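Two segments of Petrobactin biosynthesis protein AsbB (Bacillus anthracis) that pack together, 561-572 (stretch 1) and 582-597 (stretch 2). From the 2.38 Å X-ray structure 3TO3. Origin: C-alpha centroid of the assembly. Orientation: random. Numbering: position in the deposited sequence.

Stretch 1, residues 561-572: QLYTPTFYAEQL
Stretch 2 582-597: ESLVHEVPNPLYRARQ

How does stretch 2 join stretch 1? Strand 585-589 runs antiparallel to strand 566-570, and the pairing begins just before it: Gln571 N donates to Leu584 O (2.6 Å), Leu584 having positive phi (79/0). Val585 pairs with Glu570, CA to CA 4.6 Å, and Val585 CG1 lies 3.8 Å from the centroid of the Tyr568 ring (chi1 m), over its face.

What is the register? Ala569 faces His586 and Phe567 faces Val588, each pair joined by two hydrogen bonds. His586 N reaches Ala569 O (2.8 Å) and Ala569 N reaches His586 O (2.9 Å); a water links His586 NE2 (2.8 Å) to Glu570 O (2.9 Å). Extended Glu587 (t, t) accepts from Thr566 (p), OG1 to OE2 2.8 Å. Val588 N reaches Phe567 O (3.0 Å) and Phe567 N reaches Val588 O (3.3 Å). Side chains alternate: His586 (p), Val588 (m), Ala569 and Phe567 (p) share the face opposite Glu587, where Phe567 CE2 meets Val588 CG2 at 3.5 Å.

How does the strand become a helix? Asn590 (t) donates N to Pro565 O (2.8 Å); its ND2 grips the type I turn 561-564 through Leu562 O (2.9 Å) and Thr564 O (2.6 Å), while its OD1 caps Leu592 N (2.9 Å).

What does the helix add? Pro565 CG sits 4.0 Å from the Tyr593 (t) ring centroid, Arg596 CB (t, p) 4.2 Å from that of Tyr563 (m), both over the ring.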

# COMPACT_ATOMS: atom_id res chain seq x y z
N GLN B 561 1.92 44.70 -4.16
CA GLN B 561 2.93 44.52 -5.19
C GLN B 561 2.64 43.43 -6.24
O GLN B 561 3.46 42.55 -6.47
CB GLN B 561 4.27 44.22 -4.52
CG GLN B 561 4.78 45.31 -3.63
CD GLN B 561 6.12 45.83 -4.10
OE1 GLN B 561 7.17 45.51 -3.54
NE2 GLN B 561 6.09 46.64 -5.17
N LEU B 562 1.48 43.48 -6.89
CA LEU B 562 1.16 42.52 -7.92
C LEU B 562 1.98 42.74 -9.18
O LEU B 562 2.01 41.88 -10.06
CB LEU B 562 -0.31 42.63 -8.27
CG LEU B 562 -1.24 42.32 -7.11
CD1 LEU B 562 -2.64 42.27 -7.64
CD2 LEU B 562 -0.84 40.99 -6.51
N TYR B 563 2.56 43.94 -9.29
CA TYR B 563 3.38 44.32 -10.45
C TYR B 563 4.87 44.11 -10.20
O TYR B 563 5.70 44.60 -10.99
CB TYR B 563 3.11 45.76 -10.90
CG TYR B 563 1.66 46.03 -11.22
CD1 TYR B 563 0.81 45.00 -11.62
CD2 TYR B 563 1.13 47.31 -11.13
CE1 TYR B 563 -0.52 45.24 -11.92
CE2 TYR B 563 -0.19 47.56 -11.44
CZ TYR B 563 -1.01 46.53 -11.83
OH TYR B 563 -2.33 46.77 -12.12
N THR B 564 5.23 43.50 -9.08
CA THR B 564 6.66 43.28 -8.82
C THR B 564 7.29 42.50 -9.98
O THR B 564 6.64 41.64 -10.61
CB THR B 564 6.93 42.55 -7.49
OG1 THR B 564 8.31 42.68 -7.13
CG2 THR B 564 6.59 41.07 -7.62
N PRO B 565 8.55 42.83 -10.29
CA PRO B 565 9.28 42.24 -11.42
C PRO B 565 9.44 40.74 -11.29
O PRO B 565 9.24 40.01 -12.26
CB PRO B 565 10.65 42.92 -11.34
CG PRO B 565 10.37 44.25 -10.65
CD PRO B 565 9.29 43.92 -9.64
N THR B 566 9.81 40.29 -10.10
CA THR B 566 10.02 38.87 -9.85
C THR B 566 9.38 38.52 -8.52
O THR B 566 9.20 39.39 -7.66
CB THR B 566 11.53 38.52 -9.80
OG1 THR B 566 12.11 39.13 -8.66
CG2 THR B 566 12.28 39.04 -11.04
N PHE B 567 9.00 37.25 -8.35
CA PHE B 567 8.57 36.77 -7.05
C PHE B 567 8.87 35.29 -6.91
O PHE B 567 9.31 34.65 -7.87
CB PHE B 567 7.08 37.00 -6.85
CG PHE B 567 6.23 36.00 -7.56
CD1 PHE B 567 5.67 34.93 -6.87
CD2 PHE B 567 6.00 36.11 -8.91
CE1 PHE B 567 4.89 33.99 -7.53
CE2 PHE B 567 5.22 35.18 -9.58
CZ PHE B 567 4.67 34.12 -8.88
N TYR B 568 8.58 34.76 -5.73
CA TYR B 568 8.94 33.39 -5.36
C TYR B 568 7.74 32.48 -5.46
O TYR B 568 6.80 32.60 -4.69
CB TYR B 568 9.54 33.34 -3.94
CG TYR B 568 11.01 33.72 -3.89
CD1 TYR B 568 11.85 33.42 -4.95
CD2 TYR B 568 11.55 34.41 -2.80
CE1 TYR B 568 13.20 33.77 -4.95
CE2 TYR B 568 12.92 34.76 -2.78
CZ TYR B 568 13.73 34.44 -3.87
OH TYR B 568 15.08 34.76 -3.90
N ALA B 569 7.78 31.59 -6.44
CA ALA B 569 6.77 30.55 -6.65
C ALA B 569 7.16 29.19 -6.00
O ALA B 569 8.32 28.80 -5.99
CB ALA B 569 6.59 30.36 -8.12
N GLU B 570 6.17 28.48 -5.50
CA GLU B 570 6.33 27.16 -4.94
C GLU B 570 7.00 26.23 -5.92
O GLU B 570 6.63 26.21 -7.07
CB GLU B 570 4.95 26.57 -4.63
CG GLU B 570 4.26 27.16 -3.43
CD GLU B 570 5.01 26.93 -2.13
OE1 GLU B 570 5.51 25.79 -1.93
OE2 GLU B 570 5.11 27.88 -1.31
N GLN B 571 7.92 25.40 -5.44
CA GLN B 571 8.42 24.35 -6.29
C GLN B 571 7.70 23.07 -5.86
O GLN B 571 8.12 22.39 -4.93
CB GLN B 571 9.90 24.14 -5.97
CG GLN B 571 10.78 25.34 -6.20
CD GLN B 571 12.21 25.08 -5.77
OE1 GLN B 571 12.50 24.94 -4.58
NE2 GLN B 571 13.12 25.00 -6.74
N LEU B 572 6.73 22.65 -6.65
CA LEU B 572 5.85 21.54 -6.27
C LEU B 572 6.48 20.17 -6.52
O LEU B 572 6.35 19.26 -5.72
CB LEU B 572 4.53 21.65 -7.02
CG LEU B 572 3.77 22.97 -6.81
CD1 LEU B 572 2.73 23.16 -7.89
CD2 LEU B 572 3.12 23.02 -5.43
N GLU B 582 16.11 23.17 1.90
CA GLU B 582 16.21 24.52 2.43
C GLU B 582 15.09 25.46 2.00
O GLU B 582 14.60 26.24 2.81
CB GLU B 582 17.57 25.13 2.09
CG GLU B 582 18.24 25.83 3.26
CD GLU B 582 19.17 26.94 2.83
OE1 GLU B 582 19.77 26.83 1.74
OE2 GLU B 582 19.29 27.94 3.57
N SER B 583 14.68 25.38 0.73
CA SER B 583 13.79 26.40 0.15
C SER B 583 12.32 26.00 -0.18
O SER B 583 11.39 26.42 0.53
CB SER B 583 14.45 27.01 -1.10
OG SER B 583 14.27 28.41 -1.14
N LEU B 584 12.13 25.21 -1.24
CA LEU B 584 10.79 24.96 -1.81
C LEU B 584 10.24 26.08 -2.71
O LEU B 584 9.11 26.02 -3.19
CB LEU B 584 9.76 24.52 -0.77
CG LEU B 584 9.55 23.01 -0.87
CD1 LEU B 584 10.79 22.28 -1.41
CD2 LEU B 584 9.13 22.42 0.49
N VAL B 585 11.02 27.12 -2.89
CA VAL B 585 10.57 28.28 -3.60
C VAL B 585 11.58 28.62 -4.70
O VAL B 585 12.77 28.37 -4.55
CB VAL B 585 10.45 29.41 -2.57
CG1 VAL B 585 11.40 30.55 -2.88
CG2 VAL B 585 8.99 29.83 -2.38
N HIS B 586 11.13 29.14 -5.83
CA HIS B 586 12.11 29.61 -6.81
C HIS B 586 11.63 30.90 -7.48
O HIS B 586 10.44 31.15 -7.55
CB HIS B 586 12.50 28.54 -7.85
CG HIS B 586 11.41 28.22 -8.83
ND1 HIS B 586 11.57 28.36 -10.20
CD2 HIS B 586 10.16 27.73 -8.66
CE1 HIS B 586 10.47 27.97 -10.81
NE2 HIS B 586 9.60 27.59 -9.90
N GLU B 587 12.58 31.71 -7.92
CA GLU B 587 12.28 33.02 -8.42
C GLU B 587 11.90 32.97 -9.89
O GLU B 587 12.61 32.37 -10.69
CB GLU B 587 13.48 33.92 -8.25
CG GLU B 587 13.18 35.38 -8.56
CD GLU B 587 14.43 36.21 -8.64
OE1 GLU B 587 15.51 35.61 -8.63
OE2 GLU B 587 14.33 37.46 -8.73
N VAL B 588 10.77 33.58 -10.23
CA VAL B 588 10.26 33.57 -11.59
C VAL B 588 9.90 34.99 -12.05
O VAL B 588 9.56 35.83 -11.23
CB VAL B 588 9.01 32.68 -11.71
CG1 VAL B 588 9.34 31.24 -11.32
CG2 VAL B 588 7.87 33.23 -10.86
N PRO B 589 10.00 35.26 -13.35
CA PRO B 589 9.64 36.62 -13.75
C PRO B 589 8.11 36.80 -13.71
O PRO B 589 7.33 35.84 -13.80
CB PRO B 589 10.18 36.73 -15.18
CG PRO B 589 10.02 35.31 -15.71
CD PRO B 589 10.29 34.40 -14.51
N ASN B 590 7.68 38.03 -13.53
CA ASN B 590 6.25 38.31 -13.44
C ASN B 590 5.75 39.03 -14.71
O ASN B 590 6.15 40.17 -14.98
CB ASN B 590 6.00 39.14 -12.19
CG ASN B 590 4.56 39.60 -12.07
OD1 ASN B 590 3.68 39.10 -12.78
ND2 ASN B 590 4.33 40.57 -11.20
N PRO B 591 4.90 38.36 -15.49
CA PRO B 591 4.45 39.01 -16.73
C PRO B 591 3.60 40.26 -16.45
O PRO B 591 3.53 41.12 -17.31
CB PRO B 591 3.63 37.91 -17.44
CG PRO B 591 3.06 37.08 -16.27
CD PRO B 591 4.17 37.10 -15.21
N LEU B 592 3.00 40.39 -15.26
CA LEU B 592 2.23 41.62 -15.00
C LEU B 592 3.14 42.83 -14.96
O LEU B 592 2.71 43.93 -15.24
CB LEU B 592 1.44 41.56 -13.72
CG LEU B 592 0.44 40.42 -13.63
CD1 LEU B 592 -0.41 40.65 -12.39
CD2 LEU B 592 -0.39 40.48 -14.85
N TYR B 593 4.42 42.61 -14.63
CA TYR B 593 5.35 43.73 -14.55
C TYR B 593 5.58 44.43 -15.88
O TYR B 593 5.47 45.64 -15.96
CB TYR B 593 6.69 43.27 -14.02
CG TYR B 593 7.74 44.33 -14.10
CD1 TYR B 593 8.76 44.24 -15.03
CD2 TYR B 593 7.72 45.42 -13.26
CE1 TYR B 593 9.74 45.24 -15.12
CE2 TYR B 593 8.69 46.41 -13.33
CZ TYR B 593 9.70 46.31 -14.26
OH TYR B 593 10.68 47.30 -14.33
N ARG B 594 5.93 43.69 -16.91
CA ARG B 594 6.21 44.32 -18.19
C ARG B 594 4.92 44.85 -18.79
O ARG B 594 4.89 45.93 -19.37
CB ARG B 594 6.91 43.37 -19.16
CG ARG B 594 7.43 44.09 -20.41
CD ARG B 594 8.44 43.25 -21.19
NE ARG B 594 8.96 43.95 -22.36
CZ ARG B 594 8.46 43.83 -23.59
NH1 ARG B 594 9.01 44.50 -24.60
NH2 ARG B 594 7.42 43.03 -23.81
N ALA B 595 3.85 44.10 -18.63
CA ALA B 595 2.58 44.53 -19.14
C ALA B 595 2.20 45.91 -18.55
O ALA B 595 1.78 46.82 -19.28
CB ALA B 595 1.53 43.48 -18.85
N ARG B 596 2.38 46.07 -17.24
CA ARG B 596 2.12 47.37 -16.62
C ARG B 596 3.05 48.48 -17.15
O ARG B 596 2.60 49.58 -17.43
CB ARG B 596 2.21 47.28 -15.10
CG ARG B 596 2.18 48.62 -14.40
CD ARG B 596 0.80 49.23 -14.37
NE ARG B 596 0.80 50.45 -13.56
CZ ARG B 596 -0.04 51.46 -13.74
NH1 ARG B 596 -0.95 51.41 -14.69
NH2 ARG B 596 0.05 52.53 -12.97
N GLN B 597 4.33 48.18 -17.31
CA GLN B 597 5.25 49.10 -17.94
C GLN B 597 4.68 49.62 -19.25
O GLN B 597 4.76 50.82 -19.54
CB GLN B 597 6.56 48.39 -18.25
CG GLN B 597 7.26 47.85 -17.03
CD GLN B 597 7.94 48.93 -16.26
OE1 GLN B 597 7.29 49.78 -15.64
NE2 GLN B 597 9.27 48.93 -16.29
O HOH W 1 7.02 26.39 -9.89